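PDB 2PZ9: putative regulatory protein from Streptomyces coelicolor A3, which probably binds DNA as a transcriptional regulator of the TetR family. Local coordinates for residues A[89-93]-A[106-111]; A[171-175]-A[209-213]; A[43-49]-A[74-78]; A[31-36]-A[67-71]. All coordinates share one frame; numbering follows the deposited sequence.

Interaction 1 of 4, residues A[89-93]-A[106-111]; sequences LIEAT and ILFDHF
The hydroxyl oxygen of Thr93 faces two apolar side chains of helix 100-113, and no hydrogen bond crosses this contact. Thr93 OG1 lies 3.2 Å from CD2 of Leu107 and 3.8 Å from CG2 of Ile106. That same Ile106 branch also meets the backbone carbonyl of Ala92, CG2 lying 3.6 Å from its O, so one methyl group fits against both oxygens where helix 74-92 comes to its end.

A turn earlier, Leu89 makes the largest share of the contact. Its CG stands anti to the backbone N (chi1 171°), which directs CD1 over the imidazole of His110. CD1 is 3.7 Å from the centroid of the His110 ring and only 8° off the ring normal, a CH-pi contact almost centred on the face. Ala92 approaches the same ring at its edge, CB being 3.9 Å from His110 ND1. Leu89 CD1 also reaches Phe111, 4.1 Å from its CZ, and so bridges successive aromatic residues.

Helix 74-92 corresponds to the helix that, in TetR-family repressors, connects the DNA-binding domain to the regulatory domain, and here its last turn lies against helix 100-113. Helix 115-127 adds His117, which touches Leu89 and meets the rings of His110 and Phe111, while Lys146 of helix 139-155 packs on Thr93.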
# COMPACT_ATOMS: atom_id res chain seq x y z
N LEU A 89 6.22 1.52 16.58
CA LEU A 89 6.88 1.23 15.33
C LEU A 89 8.24 1.92 15.27
O LEU A 89 9.26 1.25 15.15
CB LEU A 89 6.00 1.71 14.17
CG LEU A 89 6.56 1.73 12.73
CD1 LEU A 89 6.69 0.31 12.13
CD2 LEU A 89 5.76 2.69 11.78
N ILE A 90 8.23 3.25 15.37
CA ILE A 90 9.43 4.08 15.32
C ILE A 90 10.54 3.50 16.19
O ILE A 90 11.70 3.47 15.78
CB ILE A 90 9.08 5.52 15.71
CG1 ILE A 90 8.43 6.21 14.52
CG2 ILE A 90 10.30 6.31 16.11
CD1 ILE A 90 7.58 7.38 14.87
N GLU A 91 10.17 3.03 17.38
CA GLU A 91 11.10 2.42 18.33
C GLU A 91 11.59 1.04 17.90
O GLU A 91 12.76 0.72 18.07
CB GLU A 91 10.48 2.35 19.71
CG GLU A 91 10.25 3.73 20.28
CD GLU A 91 9.70 3.71 21.69
OE1 GLU A 91 9.91 2.71 22.42
OE2 GLU A 91 9.06 4.72 22.07
N ALA A 92 10.70 0.25 17.33
CA ALA A 92 11.07 -1.04 16.75
C ALA A 92 11.93 -0.88 15.48
O ALA A 92 12.42 -1.88 14.93
CB ALA A 92 9.81 -1.86 16.45
N THR A 93 12.13 0.36 15.03
CA THR A 93 12.56 0.63 13.65
C THR A 93 13.74 1.57 13.53
O THR A 93 13.87 2.28 12.53
CB THR A 93 11.33 1.07 12.78
OG1 THR A 93 10.80 -0.08 12.13
CG2 THR A 93 11.64 2.16 11.73
N ILE A 106 13.55 -5.80 9.24
CA ILE A 106 12.99 -5.26 10.47
C ILE A 106 11.51 -4.84 10.27
O ILE A 106 10.62 -5.33 10.99
CB ILE A 106 13.96 -4.18 11.10
CG1 ILE A 106 14.75 -4.79 12.26
CG2 ILE A 106 13.26 -2.94 11.62
CD1 ILE A 106 16.10 -5.45 11.87
N LEU A 107 11.23 -4.00 9.26
CA LEU A 107 9.85 -3.59 8.94
C LEU A 107 8.99 -4.77 8.53
O LEU A 107 7.80 -4.84 8.85
CB LEU A 107 9.82 -2.53 7.84
CG LEU A 107 10.55 -1.23 8.17
CD1 LEU A 107 10.97 -0.40 6.95
CD2 LEU A 107 9.66 -0.41 9.11
N PHE A 108 9.59 -5.71 7.80
CA PHE A 108 8.84 -6.84 7.35
C PHE A 108 8.31 -7.59 8.56
O PHE A 108 7.12 -7.93 8.63
CB PHE A 108 9.70 -7.76 6.52
CG PHE A 108 8.99 -9.02 6.12
CD1 PHE A 108 8.14 -9.03 5.02
CD2 PHE A 108 9.15 -10.19 6.86
CE1 PHE A 108 7.47 -10.21 4.66
CE2 PHE A 108 8.49 -11.36 6.51
CZ PHE A 108 7.66 -11.38 5.42
N ASP A 109 9.22 -7.83 9.51
CA ASP A 109 8.94 -8.55 10.73
C ASP A 109 7.82 -7.92 11.50
O ASP A 109 6.90 -8.60 11.94
CB ASP A 109 10.19 -8.55 11.59
CG ASP A 109 11.29 -9.42 11.02
OD1 ASP A 109 11.00 -10.30 10.16
OD2 ASP A 109 12.45 -9.21 11.42
N HIS A 110 7.91 -6.60 11.65
CA HIS A 110 6.95 -5.85 12.41
C HIS A 110 5.53 -6.03 11.90
O HIS A 110 4.62 -6.29 12.66
CB HIS A 110 7.32 -4.39 12.39
CG HIS A 110 6.38 -3.53 13.17
ND1 HIS A 110 6.68 -3.03 14.42
CD2 HIS A 110 5.13 -3.08 12.88
CE1 HIS A 110 5.67 -2.31 14.86
NE2 HIS A 110 4.71 -2.32 13.94
N PHE A 111 5.34 -5.90 10.60
CA PHE A 111 4.01 -6.04 10.06
C PHE A 111 3.63 -7.47 9.86
O PHE A 111 2.44 -7.78 9.78
CB PHE A 111 3.87 -5.26 8.76
CG PHE A 111 3.91 -3.78 8.96
CD1 PHE A 111 5.00 -3.03 8.48
CD2 PHE A 111 2.88 -3.11 9.64
CE1 PHE A 111 5.03 -1.63 8.68
CE2 PHE A 111 2.91 -1.73 9.84
CZ PHE A 111 3.98 -0.99 9.36

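Interaction 2 of 4, residues A[171-175]-A[209-213]; sequences LINQI and VEHMF
Ile172 and Val209 mark the nearest backbone approach of helices 165-176 and 198-212 in the TetR-type C-terminal domain, their CA atoms 7.2 Å apart; one turn beyond Val209 the second helix ends, and Phe213 is the first residue to leave helical geometry. The interface is buried and wholly apolar. Met212, present as selenomethionine, and Ile175 reach toward each other tip to tip, with Ile175 CD1 3.5 Å from SE. A bend at chi3 (75°) turns the Met212 methyl back toward Leu171, where CE lies 3.8 Å from CB. The same Ile175 CD1 also meets Val209 CG2 at 3.9 Å. Ile172 extends its CD1 to Phe213, 3.3 Å from CE1, approaching the ring obliquely, while Met212 CB covers one ring face. Replacing Phe213 with an alanine would probably open a gap beside Ile172 CD1 and leave Trp163 without its edge-to-face partner.

Helix 100-113 lies alongside, with Tyr103 on Ile172, Ala104 on Val209 and Leu100 on Phe213. Leu171 and Ile175 also pack on Ile175 and Leu171 of the second subunit, consistent with the dimerisation role of this domain in the family, so helix 165-176 contacts both helix 198-212 and the dimer partner.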
# COMPACT_ATOMS: atom_id res chain seq x y z
N LEU A 171 10.92 4.12 -1.04
CA LEU A 171 11.06 2.80 -1.65
C LEU A 171 11.19 1.67 -0.63
O LEU A 171 10.40 0.71 -0.64
CB LEU A 171 12.28 2.77 -2.59
CG LEU A 171 12.14 3.64 -3.85
CD1 LEU A 171 13.52 3.94 -4.46
CD2 LEU A 171 11.14 3.06 -4.87
N ILE A 172 12.17 1.78 0.25
CA ILE A 172 12.41 0.71 1.18
C ILE A 172 11.19 0.42 2.10
O ILE A 172 10.81 -0.74 2.31
CB ILE A 172 13.71 0.96 1.95
CG1 ILE A 172 14.88 0.98 0.96
CG2 ILE A 172 13.92 -0.13 3.01
CD1 ILE A 172 16.19 1.40 1.55
N ASN A 173 10.58 1.47 2.64
CA ASN A 173 9.28 1.36 3.26
C ASN A 173 8.19 0.64 2.44
O ASN A 173 7.44 -0.17 2.99
CB ASN A 173 8.81 2.73 3.62
CG ASN A 173 9.37 3.19 4.90
OD1 ASN A 173 8.72 3.06 5.93
ND2 ASN A 173 10.62 3.67 4.88
N GLN A 174 8.10 0.97 1.15
CA GLN A 174 7.13 0.31 0.27
C GLN A 174 7.37 -1.17 0.20
O GLN A 174 6.52 -1.93 0.64
CB GLN A 174 7.18 0.85 -1.15
CG GLN A 174 6.12 1.81 -1.43
CD GLN A 174 4.71 1.25 -1.31
OE1 GLN A 174 4.31 0.37 -2.06
NE2 GLN A 174 3.95 1.81 -0.39
N ILE A 175 8.53 -1.54 -0.34
CA ILE A 175 8.93 -2.94 -0.59
C ILE A 175 8.65 -3.84 0.61
O ILE A 175 8.20 -4.97 0.46
CB ILE A 175 10.44 -3.06 -0.94
CG1 ILE A 175 10.93 -1.84 -1.69
CG2 ILE A 175 10.73 -4.26 -1.83
CD1 ILE A 175 12.48 -1.77 -1.80
N VAL A 209 16.44 -5.75 -1.63
CA VAL A 209 16.88 -4.46 -1.13
C VAL A 209 18.39 -4.44 -1.19
O VAL A 209 18.99 -3.40 -1.52
CB VAL A 209 16.36 -4.16 0.30
CG1 VAL A 209 16.94 -2.85 0.84
CG2 VAL A 209 14.85 -4.07 0.29
N GLU A 210 18.99 -5.60 -0.90
CA GLU A 210 20.42 -5.77 -1.14
C GLU A 210 20.77 -5.43 -2.60
O GLU A 210 21.76 -4.73 -2.84
CB GLU A 210 20.89 -7.17 -0.78
CG GLU A 210 22.29 -7.54 -1.33
CD GLU A 210 23.46 -6.63 -0.84
OE1 GLU A 210 23.39 -6.10 0.31
OE2 GLU A 210 24.45 -6.45 -1.60
N HIS A 211 19.96 -5.87 -3.56
CA HIS A 211 20.25 -5.53 -4.95
C HIS A 211 20.16 -4.05 -5.23
O HIS A 211 20.99 -3.52 -5.94
CB HIS A 211 19.42 -6.35 -5.93
CG HIS A 211 19.89 -7.75 -6.08
ND1 HIS A 211 19.39 -8.80 -5.34
CD2 HIS A 211 20.86 -8.28 -6.86
CE1 HIS A 211 20.01 -9.91 -5.67
NE2 HIS A 211 20.91 -9.62 -6.59
N MSE A 212 19.18 -3.37 -4.67
CA MSE A 212 19.09 -1.93 -4.88
C MSE A 212 20.25 -1.13 -4.31
O MSE A 212 20.91 -0.39 -5.04
CB MSE A 212 17.84 -1.40 -4.28
CG MSE A 212 16.73 -1.43 -5.22
SE MSE A 212 15.17 -1.44 -4.08
CE MSE A 212 15.10 0.42 -3.44
N PHE A 213 20.47 -1.27 -3.01
CA PHE A 213 21.55 -0.56 -2.33
C PHE A 213 22.51 -1.56 -1.69
O PHE A 213 22.32 -1.93 -0.52
CB PHE A 213 20.99 0.38 -1.26
CG PHE A 213 19.68 1.01 -1.62
CD1 PHE A 213 18.47 0.44 -1.21
CD2 PHE A 213 19.63 2.19 -2.36
CE1 PHE A 213 17.25 1.03 -1.54
CE2 PHE A 213 18.42 2.78 -2.69
CZ PHE A 213 17.23 2.20 -2.28

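Interaction 3 of 4, residues A[43-49]-A[74-78]; sequences FARHGIA and KEALY
Tyr78 packs between Phe43 and Ile48 where helix 74-92 meets helix 32-50, the first helix of the three-helix, helix-turn-helix domain of the TetR family. The short helical segments run at 136° to each other, with their axes 10.5 Å apart at closest approach. From its CB outward, Tyr78 touches one partner after another. CB rests over the face of Phe43, 4.0 Å from the ring centroid. With chi1 at -179°, CG lies anti to the backbone N and meets Ile48, 3.8 Å from its CG1. CD2 stands above the rim of the Phe43 ring, 3.6 Å from CD2 of that residue, while CD1 faces Ile48 CD1. The two rings thus form an edge-to-face pair, planes at 76°, with the tyrosine presenting its edge; the tyrosine's own face is covered by Ile48 CG1 in a CH-pi contact. At the tip, OH is hydrogen-bonded to the carbonyl of Leu120 in helix 115-127, which fixes the ring's outer end.

Phe43 also borders Leu77, its CE2 4.0 Å from CG. A serine in place of Phe43 would probably leave the Tyr78 edge without its aromatic face and open a gap beside Leu77.

Beyond Gly47 helix 32-50 is kinked, and the amides of Ile48 and Ala49 bond instead to the carboxylate of Glu127. Close to this kink Lys74, its chain bent at chi3, sends its ammonium group to the backbone, where NZ donates a weak hydrogen bond to Ala49 O at 3.3 Å.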
# COMPACT_ATOMS: atom_id res chain seq x y z
N PHE A 43 -10.65 -0.79 15.20
CA PHE A 43 -10.22 0.10 14.13
C PHE A 43 -9.64 -0.65 12.92
O PHE A 43 -9.92 -0.30 11.79
CB PHE A 43 -9.23 1.16 14.63
CG PHE A 43 -9.86 2.22 15.53
CD1 PHE A 43 -11.15 2.72 15.28
CD2 PHE A 43 -9.15 2.75 16.62
CE1 PHE A 43 -11.72 3.71 16.11
CE2 PHE A 43 -9.71 3.73 17.45
CZ PHE A 43 -11.00 4.21 17.19
N ALA A 44 -8.83 -1.67 13.16
CA ALA A 44 -8.31 -2.47 12.07
C ALA A 44 -9.44 -3.11 11.24
O ALA A 44 -9.38 -3.12 10.02
CB ALA A 44 -7.33 -3.52 12.58
N ARG A 45 -10.47 -3.61 11.92
CA ARG A 45 -11.64 -4.20 11.27
C ARG A 45 -12.45 -3.22 10.44
O ARG A 45 -12.68 -3.42 9.26
CB ARG A 45 -12.56 -4.79 12.32
CG ARG A 45 -12.71 -6.28 12.27
CD ARG A 45 -13.41 -6.77 13.53
NE ARG A 45 -12.97 -8.13 13.87
CZ ARG A 45 -11.80 -8.43 14.44
NH1 ARG A 45 -10.92 -7.47 14.75
NH2 ARG A 45 -11.50 -9.70 14.70
N HIS A 46 -12.91 -2.16 11.08
CA HIS A 46 -14.01 -1.39 10.52
C HIS A 46 -13.61 0.01 10.12
O HIS A 46 -14.38 0.73 9.47
CB HIS A 46 -15.15 -1.36 11.52
CG HIS A 46 -15.70 -2.72 11.86
ND1 HIS A 46 -15.50 -3.31 13.09
CD2 HIS A 46 -16.46 -3.58 11.14
CE1 HIS A 46 -16.10 -4.49 13.11
NE2 HIS A 46 -16.69 -4.68 11.94
N GLY A 47 -12.39 0.40 10.50
CA GLY A 47 -11.93 1.78 10.36
C GLY A 47 -12.58 2.65 11.39
O GLY A 47 -13.16 2.15 12.36
N ILE A 48 -12.50 3.96 11.19
CA ILE A 48 -13.07 4.96 12.12
C ILE A 48 -14.60 5.10 12.02
O ILE A 48 -15.31 4.79 12.98
CB ILE A 48 -12.44 6.36 11.92
CG1 ILE A 48 -10.92 6.28 11.97
CG2 ILE A 48 -13.04 7.37 12.93
CD1 ILE A 48 -10.26 7.35 11.15
N ALA A 49 -15.10 5.58 10.88
CA ALA A 49 -16.55 5.67 10.66
C ALA A 49 -17.22 4.33 10.97
O ALA A 49 -18.25 4.29 11.61
CB ALA A 49 -16.86 6.12 9.24
N LYS A 74 -14.87 9.21 19.45
CA LYS A 74 -14.40 8.10 18.64
C LYS A 74 -13.11 8.49 17.90
O LYS A 74 -12.18 7.69 17.79
CB LYS A 74 -15.48 7.67 17.65
CG LYS A 74 -15.42 6.21 17.20
CD LYS A 74 -16.60 5.83 16.28
CE LYS A 74 -16.58 6.58 14.95
NZ LYS A 74 -17.82 6.38 14.17
N GLU A 75 -13.05 9.72 17.41
CA GLU A 75 -11.93 10.16 16.57
C GLU A 75 -10.67 10.45 17.42
O GLU A 75 -9.55 10.12 17.02
CB GLU A 75 -12.33 11.35 15.67
CG GLU A 75 -13.72 11.21 14.96
CD GLU A 75 -14.93 11.66 15.84
OE1 GLU A 75 -14.93 12.83 16.32
OE2 GLU A 75 -15.88 10.86 16.05
N ALA A 76 -10.88 11.05 18.59
CA ALA A 76 -9.82 11.22 19.58
C ALA A 76 -9.21 9.88 19.99
O ALA A 76 -8.00 9.77 20.13
CB ALA A 76 -10.34 11.98 20.79
N LEU A 77 -10.06 8.88 20.17
CA LEU A 77 -9.62 7.56 20.52
C LEU A 77 -8.75 6.99 19.42
O LEU A 77 -7.64 6.53 19.70
CB LEU A 77 -10.83 6.66 20.78
CG LEU A 77 -10.63 5.16 21.11
CD1 LEU A 77 -9.65 4.92 22.24
CD2 LEU A 77 -11.95 4.51 21.44
N TYR A 78 -9.24 7.02 18.17
CA TYR A 78 -8.38 6.64 17.05
C TYR A 78 -7.01 7.33 17.15
O TYR A 78 -5.98 6.64 17.19
CB TYR A 78 -9.02 6.90 15.67
CG TYR A 78 -8.11 6.46 14.52
CD1 TYR A 78 -7.27 7.38 13.85
CD2 TYR A 78 -8.06 5.11 14.11
CE1 TYR A 78 -6.42 6.97 12.81
CE2 TYR A 78 -7.22 4.69 13.06
CZ TYR A 78 -6.41 5.62 12.42
OH TYR A 78 -5.56 5.18 11.39

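Interaction 4 of 4, residues A[31-36]-A[67-71]; sequences TRQRIV and VYAYF. With SO4 (sulfate ion), chain D; SO4 (sulfate ion), chain C.
Thr31 and Tyr70 are joined through a bound sulfate, whereas no direct hydrogen bond links the two segments. Tyr70 OH donates to O3 of the chain D sulfate at 2.6 Å, the oxygen lying at the edge of the phenol ring, and Thr31 OG1 donates to O2 of the same ion at 2.8 Å. The ion probably came from the crystallisation liquor, but its position at the start of helix 32-50 and the end of the predicted helix-turn-helix is consistent with a place for a DNA phosphate.

Arg32 divides its work. Its aliphatic part lies obliquely against the phenol, with CB 3.7 Å from Tyr70 CE2. CG, anti to the backbone N (chi1 -165°), stays against the ring, and the bend at chi3 beyond it carries the guanidinium away to the chain C sulfate. There NH2 makes a weak bond to O1, and Gln33 NE2 donates to that same oxygen at 2.7 Å and 153°, so both side chains meet at one oxygen; Arg84 of helix 74-92 also bonds to a sulfate and lies close to the Arg32 guanidinium.

Below this polar rim the two branches of Ile35 spread over the end of helix 64-70 and Phe71. CD1 meets Tyr70 CD1 at 3.9 Å, CG2 slides past Phe71 to lie 3.6 Å from CE1, and CG1 sits 4.2 Å from Val67 CG2. Val36 CG2 adds a contact at the Phe71 tip, 4.1 Å from CZ.

Helix 74-92 packs against the contact, with Leu77 against Ile35 and Phe71 and His80 against Arg32, Val36 and Phe71; Ala57 of helix 53-59 packs on Val67.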
# COMPACT_ATOMS: atom_id res chain seq x y z
N THR A 31 -7.34 -0.45 32.67
CA THR A 31 -8.59 -0.13 31.96
C THR A 31 -8.39 0.75 30.72
O THR A 31 -9.00 0.53 29.67
CB THR A 31 -9.62 0.51 32.90
OG1 THR A 31 -9.75 -0.29 34.09
CG2 THR A 31 -10.99 0.63 32.22
N ARG A 32 -7.52 1.75 30.83
CA ARG A 32 -7.08 2.45 29.65
C ARG A 32 -6.53 1.40 28.68
O ARG A 32 -6.92 1.38 27.52
CB ARG A 32 -6.03 3.51 29.99
CG ARG A 32 -5.78 4.52 28.88
CD ARG A 32 -4.54 5.36 29.15
NE ARG A 32 -3.44 4.49 29.55
CZ ARG A 32 -2.75 3.73 28.71
NH1 ARG A 32 -3.01 3.74 27.40
NH2 ARG A 32 -1.80 2.94 29.18
N GLN A 33 -5.67 0.49 29.16
CA GLN A 33 -5.03 -0.48 28.27
C GLN A 33 -6.06 -1.34 27.58
O GLN A 33 -6.00 -1.54 26.36
CB GLN A 33 -4.09 -1.38 29.01
CG GLN A 33 -3.09 -0.65 29.81
CD GLN A 33 -2.29 -1.60 30.66
OE1 GLN A 33 -2.83 -2.56 31.24
NE2 GLN A 33 -0.99 -1.34 30.76
N ARG A 34 -7.00 -1.85 28.36
CA ARG A 34 -8.07 -2.69 27.85
C ARG A 34 -8.90 -2.00 26.77
O ARG A 34 -9.22 -2.63 25.77
CB ARG A 34 -8.95 -3.21 28.97
CG ARG A 34 -8.56 -4.60 29.41
CD ARG A 34 -9.61 -5.26 30.26
NE ARG A 34 -9.59 -4.78 31.64
CZ ARG A 34 -10.44 -3.88 32.13
NH1 ARG A 34 -11.40 -3.36 31.37
NH2 ARG A 34 -10.34 -3.51 33.39
N ILE A 35 -9.25 -0.73 26.98
CA ILE A 35 -9.93 0.09 25.95
C ILE A 35 -9.06 0.24 24.70
O ILE A 35 -9.55 0.20 23.58
CB ILE A 35 -10.26 1.53 26.48
CG1 ILE A 35 -11.39 1.51 27.51
CG2 ILE A 35 -10.61 2.47 25.33
CD1 ILE A 35 -11.47 2.78 28.37
N VAL A 36 -7.77 0.45 24.91
CA VAL A 36 -6.86 0.68 23.80
C VAL A 36 -6.71 -0.61 22.99
O VAL A 36 -6.86 -0.59 21.78
CB VAL A 36 -5.50 1.19 24.31
CG1 VAL A 36 -4.40 1.02 23.22
CG2 VAL A 36 -5.64 2.63 24.77
N VAL A 67 -15.27 4.95 28.58
CA VAL A 67 -14.45 5.21 27.40
C VAL A 67 -14.32 6.72 27.19
O VAL A 67 -13.20 7.25 27.08
CB VAL A 67 -15.05 4.52 26.16
CG1 VAL A 67 -14.24 4.84 24.90
CG2 VAL A 67 -15.12 3.00 26.37
N TYR A 68 -15.46 7.40 27.20
CA TYR A 68 -15.51 8.83 26.98
C TYR A 68 -14.94 9.68 28.12
O TYR A 68 -14.83 10.89 27.99
CB TYR A 68 -16.94 9.28 26.66
CG TYR A 68 -17.51 8.76 25.35
CD1 TYR A 68 -16.83 8.91 24.13
CD2 TYR A 68 -18.77 8.14 25.33
CE1 TYR A 68 -17.39 8.45 22.92
CE2 TYR A 68 -19.32 7.67 24.13
CZ TYR A 68 -18.63 7.83 22.93
OH TYR A 68 -19.22 7.35 21.77
N ALA A 69 -14.60 9.06 29.24
CA ALA A 69 -13.86 9.78 30.27
C ALA A 69 -12.39 9.90 29.82
O ALA A 69 -11.82 10.99 29.86
CB ALA A 69 -13.97 9.11 31.61
N TYR A 70 -11.80 8.81 29.34
CA TYR A 70 -10.43 8.85 28.85
C TYR A 70 -10.34 9.63 27.55
O TYR A 70 -9.41 10.42 27.35
CB TYR A 70 -9.88 7.44 28.63
CG TYR A 70 -9.65 6.67 29.91
CD1 TYR A 70 -10.70 5.95 30.52
CD2 TYR A 70 -8.39 6.65 30.52
CE1 TYR A 70 -10.50 5.26 31.72
CE2 TYR A 70 -8.18 5.96 31.71
CZ TYR A 70 -9.25 5.26 32.31
OH TYR A 70 -9.06 4.58 33.49
N PHE A 71 -11.29 9.41 26.66
CA PHE A 71 -11.18 9.96 25.33
C PHE A 71 -12.39 10.79 24.99
O PHE A 71 -13.52 10.40 25.26
CB PHE A 71 -10.99 8.84 24.32
CG PHE A 71 -9.89 7.87 24.69
CD1 PHE A 71 -10.18 6.66 25.32
CD2 PHE A 71 -8.56 8.16 24.40
CE1 PHE A 71 -9.17 5.75 25.66
CE2 PHE A 71 -7.54 7.28 24.73
CZ PHE A 71 -7.84 6.06 25.36
S SO4 D . -11.32 2.29 35.71
O1 SO4 D . -12.40 1.36 35.34
O2 SO4 D . -10.11 1.59 36.14
O3 SO4 D . -10.99 3.15 34.57
O4 SO4 D . -11.80 3.13 36.80
S SO4 C . -0.18 0.49 27.48
O1 SO4 C . -0.49 0.57 28.90
O2 SO4 C . 0.69 1.60 27.09
O3 SO4 C . 0.50 -0.78 27.23
O4 SO4 C . -1.43 0.56 26.70

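In the fold
From the N terminus, interaction 4 comes first, bringing the start of helix 32-50 to the end of helix 64-70 and so closing the predicted DNA-binding unit. Interaction 3 opens before interaction 4 has closed and ends on helix 74-92; the two cross along the chain and touch in space, Leu77 packing on Phe71, Ile35 and Val67. At its other end helix 74-92 enters interaction 1, which closes a short loop onto helix 100-113, its centre about 22 Å from that of interaction 3. Interaction 2 follows in series, joining helices 165-176 and 198-212 near the subunit interface, on the opposite side of the chain's centre from interactions 3 and 4.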